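Local structure of EpsJ (Vibrio vulnificus, 2RET) at residues M27-F32 with R163-P168; S48-H53 with S140-L145; G65-R70 with V85-Y90; V127-G132 with A147-E152. The protein is a pseudopilin of the type 2 secretion system that pairs with the pseudopilin EpsI and probably helps build the pseudopilus used in protein export. All coordinates share one frame; numbering follows the deposited sequence. Where two conformers were deposited one is given.

Contact 3 (65-70 with 85-90) is the most deeply buried, a regular hairpin in the larger antiparallel sheet; contact 4 (127-132 with 147-152) pairs two non-consecutive strands of the smaller sheet and is partly buried. Contact 1 lays the end of helix 10-32 against strand 159-166, the neighbour of strand 148-155 in contact 4; D31 on the same helix turn reaches R70 and Y90 of contact 3, so the helix touches both sheets. Contact 2 lies farther out, its centre about 14 Å from the chain centre against about 6 Å for contact 3, and joins strand 49-56 to a loop by side-chain packing. Backbone bonds thus dominate contacts 3 and 4, an aromatic face and a salt bridge contact 1.

Contact 1 of 4, residues M27-F32 with R163-P168; sequences MMDSDF and RTYLTP
The last turn of helix 10-32 gathers round the ring of Y165. F32 sets its CB over the middle of that ring, 3.5 Å from the centroid and only 12° off the ring normal, a CH-pi contact. With F32 CG turned beside its own backbone N (chi1 -73°), the phenyl group then leads away from Y165: the two planes are nearly parallel, 18° apart, but slid so far that the rings barely overlap. Beyond the tip of Y165, M28 crosses at about a right angle, its CB 3.7 Å from Y165 OH. D29 comes to the ring edge instead, OD1 lying in the ring plane 3.2 Å from Y165 CE1, with the carboxylate almost perpendicular to the ring. The same OD1 offers its syn lone pair to R163, whose chain bends at chi2 and chi3 to bring NH1 within 3.0 Å of D29 OD1 in a salt bridge. R33 also pairs with D29 OD1, while R163 NH2 bonds N23 of the EpsI chain, so this charged corner borders the partner pseudopilin. Where the helix ends, water 1 donates to both F32 O and L166 O, tying the two backbones together. The whole is the packing of a pilin-like fold, the C-terminal part of the long N-terminal helix lying against an antiparallel sheet.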
loop_
_atom_site.group_PDB
_atom_site.type_symbol
_atom_site.label_atom_id
_atom_site.label_comp_id
_atom_site.label_asym_id
_atom_site.label_seq_id
_atom_site.Cartn_x
_atom_site.Cartn_y
_atom_site.Cartn_z
HETATM N N MSE B 27 -6.762 21.388 12.635
HETATM C CA MSE B 27 -7.283 20.256 13.418
HETATM C C MSE B 27 -8.414 19.491 12.731
HETATM O O MSE B 27 -8.417 18.267 12.685
HETATM C CB MSE B 27 -7.734 20.752 14.781
HETATM C CG MSE B 27 -8.149 19.627 15.723
HETATM SE SE MSE B 27 -6.622 18.576 16.399
HETATM C CE MSE B 27 -6.373 19.748 17.997
HETATM N N MSE B 28 -9.364 20.219 12.194
HETATM C CA MSE B 28 -10.488 19.630 11.453
HETATM C C MSE B 28 -10.084 18.980 10.158
HETATM O O MSE B 28 -10.663 17.973 9.769
HETATM C CB MSE B 28 -11.519 20.688 11.133
HETATM C CG MSE B 28 -12.084 21.329 12.365
HETATM SE SE MSE B 28 -13.377 22.726 11.922
HETATM C CE MSE B 28 -14.516 21.788 10.637
ATOM N N ASP B 29 -9.089 19.552 9.494
ATOM C CA ASP B 29 -8.512 18.951 8.292
ATOM C C ASP B 29 -7.897 17.627 8.670
ATOM O O ASP B 29 -8.068 16.629 7.956
ATOM C CB ASP B 29 -7.427 19.841 7.653
ATOM C CG ASP B 29 -7.914 20.622 6.429
ATOM O OD1 ASP B 29 -8.878 20.225 5.787
ATOM O OD2 ASP B 29 -7.267 21.614 6.029
ATOM N N SER B 30 -7.186 17.613 9.789
ATOM C CA SER B 30 -6.498 16.398 10.214
ATOM C C SER B 30 -7.501 15.272 10.467
ATOM O O SER B 30 -7.213 14.123 10.143
ATOM C CB SER B 30 -5.606 16.633 11.448
ATOM O OG SER B 30 -6.357 16.769 12.679
ATOM N N ASP B 31 -8.660 15.613 11.032
ATOM C CA ASP B 31 -9.661 14.628 11.453
ATOM C C ASP B 31 -10.561 14.178 10.299
ATOM O O ASP B 31 -10.684 13.000 10.022
ATOM C CB ASP B 31 -10.550 15.172 12.580
ATOM C CG ASP B 31 -9.853 15.254 13.920
ATOM O OD1 ASP B 31 -8.897 14.490 14.195
ATOM O OD2 ASP B 31 -10.295 16.093 14.746
ATOM N N PHE B 32 -11.201 15.132 9.654
ATOM C CA PHE B 32 -12.177 14.833 8.642
ATOM C C PHE B 32 -11.584 14.286 7.338
ATOM O O PHE B 32 -12.297 13.611 6.564
ATOM C CB PHE B 32 -13.052 16.045 8.379
ATOM C CG PHE B 32 -14.017 16.331 9.470
ATOM C CD1 PHE B 32 -15.194 15.631 9.555
ATOM C CD2 PHE B 32 -13.773 17.340 10.386
ATOM C CE1 PHE B 32 -16.101 15.897 10.565
ATOM C CE2 PHE B 32 -14.658 17.584 11.422
ATOM C CZ PHE B 32 -15.834 16.862 11.506
ATOM N N ARG B 163 -16.373 23.509 5.146
ATOM C CA ARG B 163 -15.338 22.683 4.504
ATOM C C ARG B 163 -15.896 21.319 4.048
ATOM O O ARG B 163 -16.594 20.657 4.771
ATOM C CB ARG B 163 -14.110 22.496 5.414
ATOM C CG ARG B 163 -13.164 23.716 5.468
ATOM C CD ARG B 163 -12.306 23.910 4.192
ATOM N NE ARG B 163 -11.327 22.826 4.079
ATOM C CZ ARG B 163 -11.388 21.795 3.241
ATOM N NH1 ARG B 163 -10.436 20.871 3.319
ATOM N NH2 ARG B 163 -12.356 21.672 2.341
ATOM N N THR B 164 -15.572 20.938 2.820
ATOM C CA THR B 164 -15.941 19.685 2.200
ATOM C C THR B 164 -14.762 18.738 2.162
ATOM O O THR B 164 -13.705 19.102 1.668
ATOM C CB THR B 164 -16.354 19.926 0.716
ATOM O OG1 THR B 164 -17.474 20.826 0.688
ATOM C CG2 THR B 164 -16.734 18.601 0.033
ATOM N N TYR B 165 -14.974 17.508 2.604
ATOM C CA TYR B 165 -13.918 16.520 2.726
ATOM C C TYR B 165 -14.354 15.222 2.069
ATOM O O TYR B 165 -15.520 14.829 2.206
ATOM C CB TYR B 165 -13.660 16.223 4.204
ATOM C CG TYR B 165 -13.365 17.401 5.079
ATOM C CD1 TYR B 165 -12.068 17.906 5.178
ATOM C CD2 TYR B 165 -14.362 17.981 5.854
ATOM C CE1 TYR B 165 -11.783 18.987 5.982
ATOM C CE2 TYR B 165 -14.098 19.052 6.665
ATOM C CZ TYR B 165 -12.797 19.539 6.749
ATOM O OH TYR B 165 -12.507 20.586 7.576
ATOM N N LEU B 166 -13.440 14.568 1.344
ATOM C CA LEU B 166 -13.745 13.273 0.718
ATOM C C LEU B 166 -13.347 12.144 1.640
ATOM O O LEU B 166 -12.438 12.295 2.408
ATOM C CB LEU B 166 -13.043 13.108 -0.621
ATOM C CG LEU B 166 -13.305 14.174 -1.692
ATOM C CD1 LEU B 166 -12.791 13.657 -3.043
ATOM C CD2 LEU B 166 -14.742 14.584 -1.788
ATOM N N THR B 167 -14.079 11.037 1.602
ATOM C CA THR B 167 -13.819 9.899 2.463
ATOM C C THR B 167 -13.157 8.809 1.681
ATOM O O THR B 167 -13.144 8.837 0.445
ATOM C CB THR B 167 -15.113 9.293 3.046
ATOM O OG1 THR B 167 -15.963 8.879 1.972
ATOM C CG2 THR B 167 -15.808 10.273 4.004
ATOM N N PRO B 168 -12.568 7.835 2.389
ATOM C CA PRO B 168 -12.026 6.673 1.653
ATOM C C PRO B 168 -13.112 5.741 1.095
ATOM O O PRO B 168 -14.187 5.578 1.698
ATOM C CB PRO B 168 -11.170 5.962 2.689
ATOM C CG PRO B 168 -11.790 6.329 4.014
ATOM C CD PRO B 168 -12.290 7.759 3.837
HETATM O O HOH W 1 -12.292 11.448 5.197
#

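Contact 2 of 4, residues S48-H53 with S140-L145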
loop_
_atom_site.group_PDB
_atom_site.type_symbol
_atom_site.label_atom_id
_atom_site.label_comp_id
_atom_site.label_asym_id
_atom_site.label_seq_id
_atom_site.Cartn_x
_atom_site.Cartn_y
_atom_site.Cartn_z
ATOM N N SER B 48 -25.289 -1.599 19.429
ATOM C CA SER B 48 -25.553 -0.897 18.180
ATOM C C SER B 48 -24.383 0.017 17.797
ATOM O O SER B 48 -24.081 0.994 18.495
ATOM C CB SER B 48 -26.849 -0.089 18.282
ATOM O OG SER B 48 -26.606 1.231 18.726
ATOM N N LYS B 49 -23.740 -0.300 16.674
ATOM C CA LYS B 49 -22.565 0.429 16.210
ATOM C C LYS B 49 -22.969 1.290 15.030
ATOM O O LYS B 49 -23.967 1.004 14.379
ATOM C CB LYS B 49 -21.456 -0.540 15.779
ATOM C CG LYS B 49 -21.314 -1.779 16.645
ATOM C CD LYS B 49 -20.069 -2.599 16.298
ATOM C CE LYS B 49 -18.786 -1.965 16.849
ATOM N NZ LYS B 49 -17.768 -3.015 17.215
ATOM N N LYS B 50 -22.193 2.337 14.766
ATOM C CA LYS B 50 -22.343 3.164 13.561
ATOM C C LYS B 50 -20.975 3.553 13.000
ATOM O O LYS B 50 -19.994 3.674 13.725
ATOM C CB LYS B 50 -23.135 4.451 13.839
ATOM C CG LYS B 50 -24.612 4.300 14.185
ATOM C CD LYS B 50 -25.249 5.678 14.384
ATOM C CE LYS B 50 -26.627 5.603 15.016
ATOM N NZ LYS B 50 -26.660 5.080 16.437
ATOM N N LEU B 51 -20.945 3.756 11.688
ATOM C CA LEU B 51 -19.820 4.394 11.006
ATOM C C LEU B 51 -19.670 5.903 11.379
ATOM O O LEU B 51 -18.593 6.334 11.762
ATOM C CB LEU B 51 -19.961 4.212 9.498
ATOM C CG LEU B 51 -19.319 2.949 8.946
ATOM C CD1 LEU B 51 -19.649 2.850 7.452
ATOM C CD2 LEU B 51 -17.784 2.906 9.212
ATOM N N LEU B 52 -20.754 6.670 11.252
ATOM C CA LEU B 52 -20.802 8.112 11.597
ATOM C C LEU B 52 -21.980 8.355 12.542
ATOM O O LEU B 52 -23.097 7.959 12.248
ATOM C CB LEU B 52 -20.998 9.034 10.381
ATOM C CG LEU B 52 -19.912 9.216 9.301
ATOM C CD1 LEU B 52 -20.561 9.624 7.962
ATOM C CD2 LEU B 52 -18.869 10.228 9.698
ATOM N N HIS B 53 -21.702 9.005 13.666
ATOM C CA HIS B 53 -22.713 9.338 14.640
ATOM C C HIS B 53 -22.956 10.838 14.486
ATOM O O HIS B 53 -22.032 11.621 14.458
ATOM C CB HIS B 53 -22.250 9.009 16.079
ATOM C CG HIS B 53 -21.740 7.613 16.257
ATOM N ND1 HIS B 53 -22.496 6.600 16.819
ATOM C CD2 HIS B 53 -20.544 7.063 15.946
ATOM C CE1 HIS B 53 -21.778 5.495 16.851
ATOM N NE2 HIS B 53 -20.589 5.752 16.329
ATOM N N SER B 140 -27.330 6.957 7.663
ATOM C CA SER B 140 -27.762 5.757 8.347
ATOM C C SER B 140 -27.282 4.493 7.637
ATOM O O SER B 140 -27.619 3.400 8.035
ATOM C CB SER B 140 -29.277 5.779 8.560
ATOM O OG SER B 140 -29.962 6.139 7.379
ATOM N N ASN B 141 -26.472 4.658 6.605
ATOM C CA ASN B 141 -25.838 3.537 5.939
ATOM C C ASN B 141 -24.634 3.109 6.777
ATOM O O ASN B 141 -23.657 3.845 6.908
ATOM C CB ASN B 141 -25.409 3.955 4.531
ATOM C CG ASN B 141 -24.906 2.808 3.708
ATOM O OD1 ASN B 141 -24.518 1.771 4.229
ATOM N ND2 ASN B 141 -24.902 2.986 2.412
ATOM N N GLU B 142 -24.724 1.933 7.384
ATOM C CA GLU B 142 -23.686 1.462 8.313
ATOM C C GLU B 142 -22.597 0.660 7.591
ATOM O O GLU B 142 -21.561 0.307 8.204
ATOM C CB GLU B 142 -24.324 0.644 9.464
ATOM C CG GLU B 142 -24.515 1.456 10.771
ATOM C CD GLU B 142 -25.947 2.012 10.978
ATOM O OE1 GLU B 142 -26.808 1.252 11.490
ATOM O OE2 GLU B 142 -26.195 3.214 10.672
ATOM N N LEU B 143 -22.814 0.407 6.297
ATOM C CA LEU B 143 -21.906 -0.413 5.494
ATOM C C LEU B 143 -20.837 0.363 4.728
ATOM O O LEU B 143 -19.822 -0.196 4.380
ATOM C CB LEU B 143 -22.717 -1.276 4.519
ATOM C CG LEU B 143 -23.734 -2.225 5.168
ATOM C CD1 LEU B 143 -24.451 -3.067 4.109
ATOM C CD2 LEU B 143 -23.057 -3.085 6.234
ATOM N N THR B 144 -21.075 1.639 4.462
ATOM C CA THR B 144 -20.179 2.463 3.650
ATOM C C THR B 144 -20.271 3.928 4.125
ATOM O O THR B 144 -21.283 4.354 4.683
ATOM C CB THR B 144 -20.504 2.324 2.113
ATOM O OG1 THR B 144 -19.453 2.905 1.326
ATOM C CG2 THR B 144 -21.818 3.027 1.755
ATOM N N LEU B 145 -19.205 4.692 3.927
ATOM C CA LEU B 145 -19.197 6.100 4.314
ATOM C C LEU B 145 -19.801 6.886 3.173
ATOM O O LEU B 145 -19.853 6.389 2.054
ATOM C CB LEU B 145 -17.773 6.598 4.610
ATOM C CG LEU B 145 -17.114 6.138 5.935
ATOM C CD1 LEU B 145 -15.631 6.344 5.864
ATOM C CD2 LEU B 145 -17.725 6.873 7.176
#
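L51, at the break in strand 49-56, carries this contact, pointing into the turn of the 140-145 loop. Its CB is 4.2 Å from L145 CD2, a loose apolar touch. One bond on, CG comes up to the carbonyl of E142, and CD1 goes deepest, 3.3 Å from E142 O and 3.5 Å from T144 N, so the methyl sits against peptide groups of the turn. N141 shapes that turn: its OD1 accepts from L143 N at 3.0 Å, an Asx turn, with a weaker second bond from T144 N. Next to L51, L52 crosses L145 at about a right angle, L52 CG lying 3.8 Å from L145 CD2. On the outer side E142 bends at chi2 and lays its CG along the backbone, 3.7 Å from K49 O. The E142 side chain runs beside that of K50, yet K50 NZ and E142 OE2 stay 6.1 Å apart, too far for a salt bridge. E142 O, beside the L51 methyl, accepts a hydrogen bond from Q39. The chemistry is therefore one of leucine methyls against leucine and backbone, and of the E142 chain laid on the K49-K50 backbone; the opposite charges of K50 and E142 can add at most a weak, longer-range attraction.

Contact 3 of 4, residues G65-R70 with V85-Y90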
loop_
_atom_site.group_PDB
_atom_site.type_symbol
_atom_site.label_atom_id
_atom_site.label_comp_id
_atom_site.label_asym_id
_atom_site.label_seq_id
_atom_site.Cartn_x
_atom_site.Cartn_y
_atom_site.Cartn_z
ATOM N N GLY B 65 -24.008 17.169 17.493
ATOM C CA GLY B 65 -22.677 16.570 17.613
ATOM C C GLY B 65 -22.387 15.475 16.616
ATOM O O GLY B 65 -23.293 14.842 16.122
ATOM N N ILE B 66 -21.093 15.244 16.354
ATOM C CA ILE B 66 -20.627 14.222 15.392
ATOM C C ILE B 66 -19.533 13.384 16.060
ATOM O O ILE B 66 -18.783 13.866 16.915
ATOM C CB ILE B 66 -20.176 14.850 13.998
ATOM C CG1 ILE B 66 -20.035 13.792 12.908
ATOM C CG2 ILE B 66 -18.908 15.654 14.102
ATOM C CD1 ILE B 66 -19.980 14.357 11.492
HETATM N N MSE B 67 -19.489 12.098 15.706
HETATM C CA MSE B 67 -18.467 11.207 16.205
HETATM C C MSE B 67 -18.156 10.181 15.159
HETATM O O MSE B 67 -19.066 9.642 14.530
HETATM C CB MSE B 67 -18.886 10.524 17.518
HETATM C CG MSE B 67 -17.697 9.798 18.219
HETATM SE SE MSE B 67 -18.194 8.855 19.864
HETATM C CE MSE B 67 -19.391 7.442 19.184
ATOM N N PHE B 68 -16.862 9.880 15.034
ATOM C CA PHE B 68 -16.357 8.929 14.050
ATOM C C PHE B 68 -14.955 8.371 14.403
ATOM O O PHE B 68 -14.209 8.947 15.204
ATOM C CB PHE B 68 -16.369 9.565 12.635
ATOM C CG PHE B 68 -15.620 10.885 12.529
ATOM C CD1 PHE B 68 -16.296 12.103 12.648
ATOM C CD2 PHE B 68 -14.249 10.915 12.273
ATOM C CE1 PHE B 68 -15.621 13.315 12.536
ATOM C CE2 PHE B 68 -13.563 12.114 12.154
ATOM C CZ PHE B 68 -14.228 13.311 12.287
ATOM N N ALA B 69 -14.610 7.236 13.794
ATOM C CA ALA B 69 -13.247 6.660 13.883
ATOM C C ALA B 69 -12.344 7.381 12.905
ATOM O O ALA B 69 -12.781 7.801 11.865
ATOM C CB ALA B 69 -13.298 5.154 13.595
ATOM N N ARG B 70 -11.076 7.585 13.243
ATOM C CA ARG B 70 -10.161 8.138 12.283
ATOM C C ARG B 70 -8.812 7.403 12.308
ATOM O O ARG B 70 -8.448 6.822 13.349
ATOM C CB ARG B 70 -10.001 9.665 12.493
ATOM C CG ARG B 70 -9.393 10.112 13.813
ATOM C CD ARG B 70 -8.680 11.435 13.666
ATOM N NE ARG B 70 -7.425 11.266 12.996
ATOM C CZ ARG B 70 -6.374 12.095 13.035
ATOM N NH1 ARG B 70 -6.377 13.255 13.678
ATOM N NH2 ARG B 70 -5.299 11.760 12.362
ATOM N N VAL B 85 -6.274 3.092 14.616
ATOM C CA VAL B 85 -7.535 3.836 14.502
ATOM C C VAL B 85 -7.857 4.428 15.894
ATOM O O VAL B 85 -7.825 3.714 16.918
ATOM C CB VAL B 85 -8.705 2.942 13.972
ATOM C CG1 VAL B 85 -10.028 3.729 13.875
ATOM C CG2 VAL B 85 -8.363 2.309 12.600
ATOM N N THR B 86 -8.067 5.748 15.924
ATOM C CA THR B 86 -8.501 6.475 17.124
ATOM C C THR B 86 -9.933 6.921 16.914
ATOM O O THR B 86 -10.554 6.570 15.931
ATOM C CB THR B 86 -7.603 7.702 17.405
ATOM O OG1 THR B 86 -7.628 8.588 16.273
ATOM C CG2 THR B 86 -6.136 7.251 17.751
ATOM N N LYS B 87 -10.503 7.658 17.849
ATOM C CA LYS B 87 -11.905 8.076 17.717
ATOM C C LYS B 87 -11.967 9.541 18.127
ATOM O O LYS B 87 -11.270 9.948 19.057
ATOM C CB LYS B 87 -12.790 7.167 18.578
ATOM C CG LYS B 87 -14.272 7.474 18.582
ATOM C CD LYS B 87 -15.050 6.436 19.309
ATOM C CE LYS B 87 -14.967 6.552 20.809
ATOM N NZ LYS B 87 -15.645 5.378 21.416
ATOM N N VAL B 88 -12.710 10.344 17.364
ATOM C CA VAL B 88 -12.819 11.781 17.602
ATOM C C VAL B 88 -14.308 12.232 17.485
ATOM O O VAL B 88 -15.096 11.617 16.806
ATOM C CB VAL B 88 -11.967 12.616 16.604
ATOM C CG1 VAL B 88 -10.517 12.165 16.625
ATOM C CG2 VAL B 88 -12.565 12.552 15.208
ATOM N N GLY B 89 -14.671 13.298 18.169
ATOM C CA GLY B 89 -15.946 13.948 17.920
ATOM C C GLY B 89 -15.909 15.453 18.064
ATOM O O GLY B 89 -14.944 16.012 18.501
ATOM N N TYR B 90 -16.975 16.116 17.637
ATOM C CA TYR B 90 -17.070 17.577 17.745
ATOM C C TYR B 90 -18.439 17.893 18.352
ATOM O O TYR B 90 -19.419 17.174 18.124
ATOM C CB TYR B 90 -16.904 18.260 16.365
ATOM C CG TYR B 90 -15.491 18.241 15.824
ATOM C CD1 TYR B 90 -14.929 17.091 15.278
ATOM C CD2 TYR B 90 -14.689 19.371 15.904
ATOM C CE1 TYR B 90 -13.613 17.095 14.819
ATOM C CE2 TYR B 90 -13.410 19.366 15.452
ATOM C CZ TYR B 90 -12.876 18.236 14.909
ATOM O OH TYR B 90 -11.588 18.302 14.458
#
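A beta hairpin, strands 64-74 and 79-93, lies within the larger antiparallel sheet, and this is its regular middle. Three hydrogen-bonded pairs, I66 with Y90, F68 with V88 and R70 with T86, each close with two backbone bonds. The F68-V88 pair is the straightest, V88 N meeting F68 O at 3.0 Å and 173° almost along the C=O axis. Those pairs share one face. There F68, its CG held in the crowded position between N and carbonyl carbon (chi1 55°), swings its ring across the neighbouring strand, and V88 CG2 comes over one ring face, 3.2 Å from F68 CE2. The other V88 methyl, CG1, meets R70 CD at 3.6 Å, so V88 is wedged between the ring and the arginine chain. R70 CG lies alongside T86 OG1, while the R70 guanidinium and Y90 OH go on to D31. On the reverse face M67 SE passes 4.0 Å from K87 CD. At the segment end A69 CB meets V85 CG1. M67 and G89 form a non-hydrogen-bonded pair, and I66 O lies tight against G89 CA, 3.0 Å away, where glycine has no side chain. The F68-V88 face packs on the long N-terminal helix, as in the pilin-like fold.

Contact 4 of 4, residues V127-G132 with A147-E152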
loop_
_atom_site.group_PDB
_atom_site.type_symbol
_atom_site.label_atom_id
_atom_site.label_comp_id
_atom_site.label_asym_id
_atom_site.label_seq_id
_atom_site.Cartn_x
_atom_site.Cartn_y
_atom_site.Cartn_z
ATOM N N VAL B 127 -23.669 19.419 9.556
ATOM C CA VAL B 127 -22.962 18.485 8.693
ATOM C C VAL B 127 -23.941 17.871 7.716
ATOM O O VAL B 127 -25.065 17.527 8.087
ATOM C CB VAL B 127 -22.227 17.390 9.498
ATOM C CG1 VAL B 127 -21.510 16.416 8.539
ATOM C CG2 VAL B 127 -21.155 18.011 10.467
ATOM N N ARG B 128 -23.509 17.778 6.456
ATOM C CA ARG B 128 -24.275 17.172 5.382
ATOM C C ARG B 128 -23.434 16.125 4.695
ATOM O O ARG B 128 -22.227 16.198 4.678
ATOM C CB ARG B 128 -24.729 18.211 4.399
ATOM C CG ARG B 128 -25.818 19.098 4.947
ATOM C CD ARG B 128 -25.797 20.435 4.275
ATOM N NE ARG B 128 -26.640 20.428 3.099
ATOM C CZ ARG B 128 -26.273 20.744 1.858
ATOM N NH1 ARG B 128 -25.024 21.116 1.549
ATOM N NH2 ARG B 128 -27.191 20.677 0.897
ATOM N N PHE B 129 -24.108 15.131 4.141
ATOM C CA PHE B 129 -23.487 13.940 3.646
ATOM C C PHE B 129 -23.912 13.773 2.208
ATOM O O PHE B 129 -25.110 13.844 1.883
ATOM C CB PHE B 129 -23.953 12.757 4.493
ATOM C CG PHE B 129 -23.814 12.989 5.970
ATOM C CD1 PHE B 129 -24.886 13.465 6.716
ATOM C CD2 PHE B 129 -22.599 12.771 6.605
ATOM C CE1 PHE B 129 -24.771 13.686 8.076
ATOM C CE2 PHE B 129 -22.458 12.998 7.973
ATOM C CZ PHE B 129 -23.554 13.438 8.715
ATOM N N TYR B 130 -22.928 13.588 1.351
ATOM C CA TYR B 130 -23.158 13.328 -0.039
ATOM C C TYR B 130 -23.344 11.845 -0.284
ATOM O O TYR B 130 -22.400 11.051 -0.122
ATOM C CB TYR B 130 -22.018 13.851 -0.915
ATOM C CG TYR B 130 -22.389 13.876 -2.387
ATOM C CD1 TYR B 130 -23.419 14.689 -2.848
ATOM C CD2 TYR B 130 -21.724 13.096 -3.310
ATOM C CE1 TYR B 130 -23.766 14.725 -4.179
ATOM C CE2 TYR B 130 -22.075 13.126 -4.654
ATOM C CZ TYR B 130 -23.094 13.940 -5.076
ATOM O OH TYR B 130 -23.453 13.973 -6.391
ATOM N N ASP B 131 -24.552 11.491 -0.710
ATOM C CA ASP B 131 -24.936 10.104 -0.881
ATOM C C ASP B 131 -24.781 9.649 -2.326
ATOM O O ASP B 131 -25.244 8.583 -2.675
ATOM C CB ASP B 131 -26.374 9.871 -0.373
ATOM C CG ASP B 131 -27.465 10.351 -1.356
ATOM O OD1 ASP B 131 -27.182 10.733 -2.509
ATOM O OD2 ASP B 131 -28.639 10.325 -0.957
ATOM N N GLY B 132 -24.133 10.463 -3.156
ATOM C CA GLY B 132 -23.825 10.090 -4.532
ATOM C C GLY B 132 -24.662 10.906 -5.497
ATOM O O GLY B 132 -24.246 11.147 -6.630
ATOM N N ALA B 147 -19.535 9.529 0.177
ATOM C CA ALA B 147 -18.399 9.887 -0.689
ATOM C C ALA B 147 -17.723 11.222 -0.236
ATOM O O ALA B 147 -16.524 11.419 -0.420
ATOM C CB ALA B 147 -18.875 9.968 -2.194
ATOM N N ALA B 148 -18.520 12.107 0.357
ATOM C CA ALA B 148 -18.081 13.423 0.840
ATOM C C ALA B 148 -18.936 13.892 2.031
ATOM O O ALA B 148 -20.065 13.462 2.225
ATOM C CB ALA B 148 -18.126 14.460 -0.278
ATOM N N ILE B 149 -18.346 14.769 2.827
ATOM C CA ILE B 149 -18.941 15.339 4.017
ATOM C C ILE B 149 -18.638 16.847 3.960
ATOM O O ILE B 149 -17.542 17.241 3.646
ATOM C CB ILE B 149 -18.321 14.657 5.303
ATOM C CG1 ILE B 149 -18.732 13.179 5.352
ATOM C CG2 ILE B 149 -18.838 15.249 6.609
ATOM C CD1 ILE B 149 -17.676 12.273 5.997
ATOM N N SER B 150 -19.633 17.664 4.258
ATOM C CA SER B 150 -19.516 19.120 4.322
ATOM C C SER B 150 -19.777 19.476 5.780
ATOM O O SER B 150 -20.827 19.167 6.320
ATOM C CB SER B 150 -20.566 19.826 3.418
ATOM O OG SER B 150 -20.479 21.266 3.515
ATOM N N VAL B 151 -18.788 20.105 6.395
ATOM C CA VAL B 151 -18.857 20.566 7.758
ATOM C C VAL B 151 -19.006 22.079 7.714
ATOM O O VAL B 151 -18.133 22.770 7.225
ATOM C CB VAL B 151 -17.600 20.122 8.551
ATOM C CG1 VAL B 151 -17.694 20.629 10.027
ATOM C CG2 VAL B 151 -17.488 18.583 8.490
ATOM N N GLU B 152 -20.147 22.572 8.207
ATOM C CA GLU B 152 -20.412 23.993 8.292
ATOM C C GLU B 152 -20.466 24.515 9.735
ATOM O O GLU B 152 -21.144 23.978 10.562
ATOM C CB GLU B 152 -21.724 24.311 7.582
ATOM C CG GLU B 152 -22.027 25.803 7.533
ATOM C CD GLU B 152 -23.326 26.072 6.829
ATOM O OE1 GLU B 152 -24.401 25.795 7.439
ATOM O OE2 GLU B 152 -23.247 26.535 5.658
HETATM O O HOH W 2 -22.036 8.282 -0.978
#
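Strands 122-130 and 148-155 run antiparallel in the smaller sheet, and their side chains fit together differently on its two faces. On the face of V127, F129, I149 and V151, I149 is the bump set between V127 and F129. Its CG2, anti to the backbone N, pushes against V127 CG1 at 3.5 Å, tighter than usual for two carbons, while its CG1 branch runs beside the F129 ring, pointing the same way, with I149 CG1 4.1 Å from F129 CD2. The second methyl of V127, CG2, rests more loosely on V151 CG2 at 4.2 Å. This face looks inward: V151 touches M28 and F32 of the helix, and F129 packs edge-to-face with W54.

On the other face A148 and S150 are the low places beside the longer R128 and Y130, and W135 packs there. A148 CB is 4.0 Å from Y130 CB; with CG anti to the backbone N (chi1 -167°), Y130 carries its ring off toward the strand end, where A147 CB comes to the ring edge. L30 of the EpsI chain packs on both Y130 and A147.

Between the two faces R128 and S150 exchange two backbone bonds, S150 N to R128 O at 3.0 Å and 171°. Y130 N gives another to A148 O, but A147 N to Y130 O is long and weak at 3.3 Å. Water 2 spans that same pair, donating to Y130 O and accepting from A147 N. Paired backbone hydrogen bonds at R128 and S150 thus give way to one weak bond and a bridging water at Y130 and A147, next to EpsI.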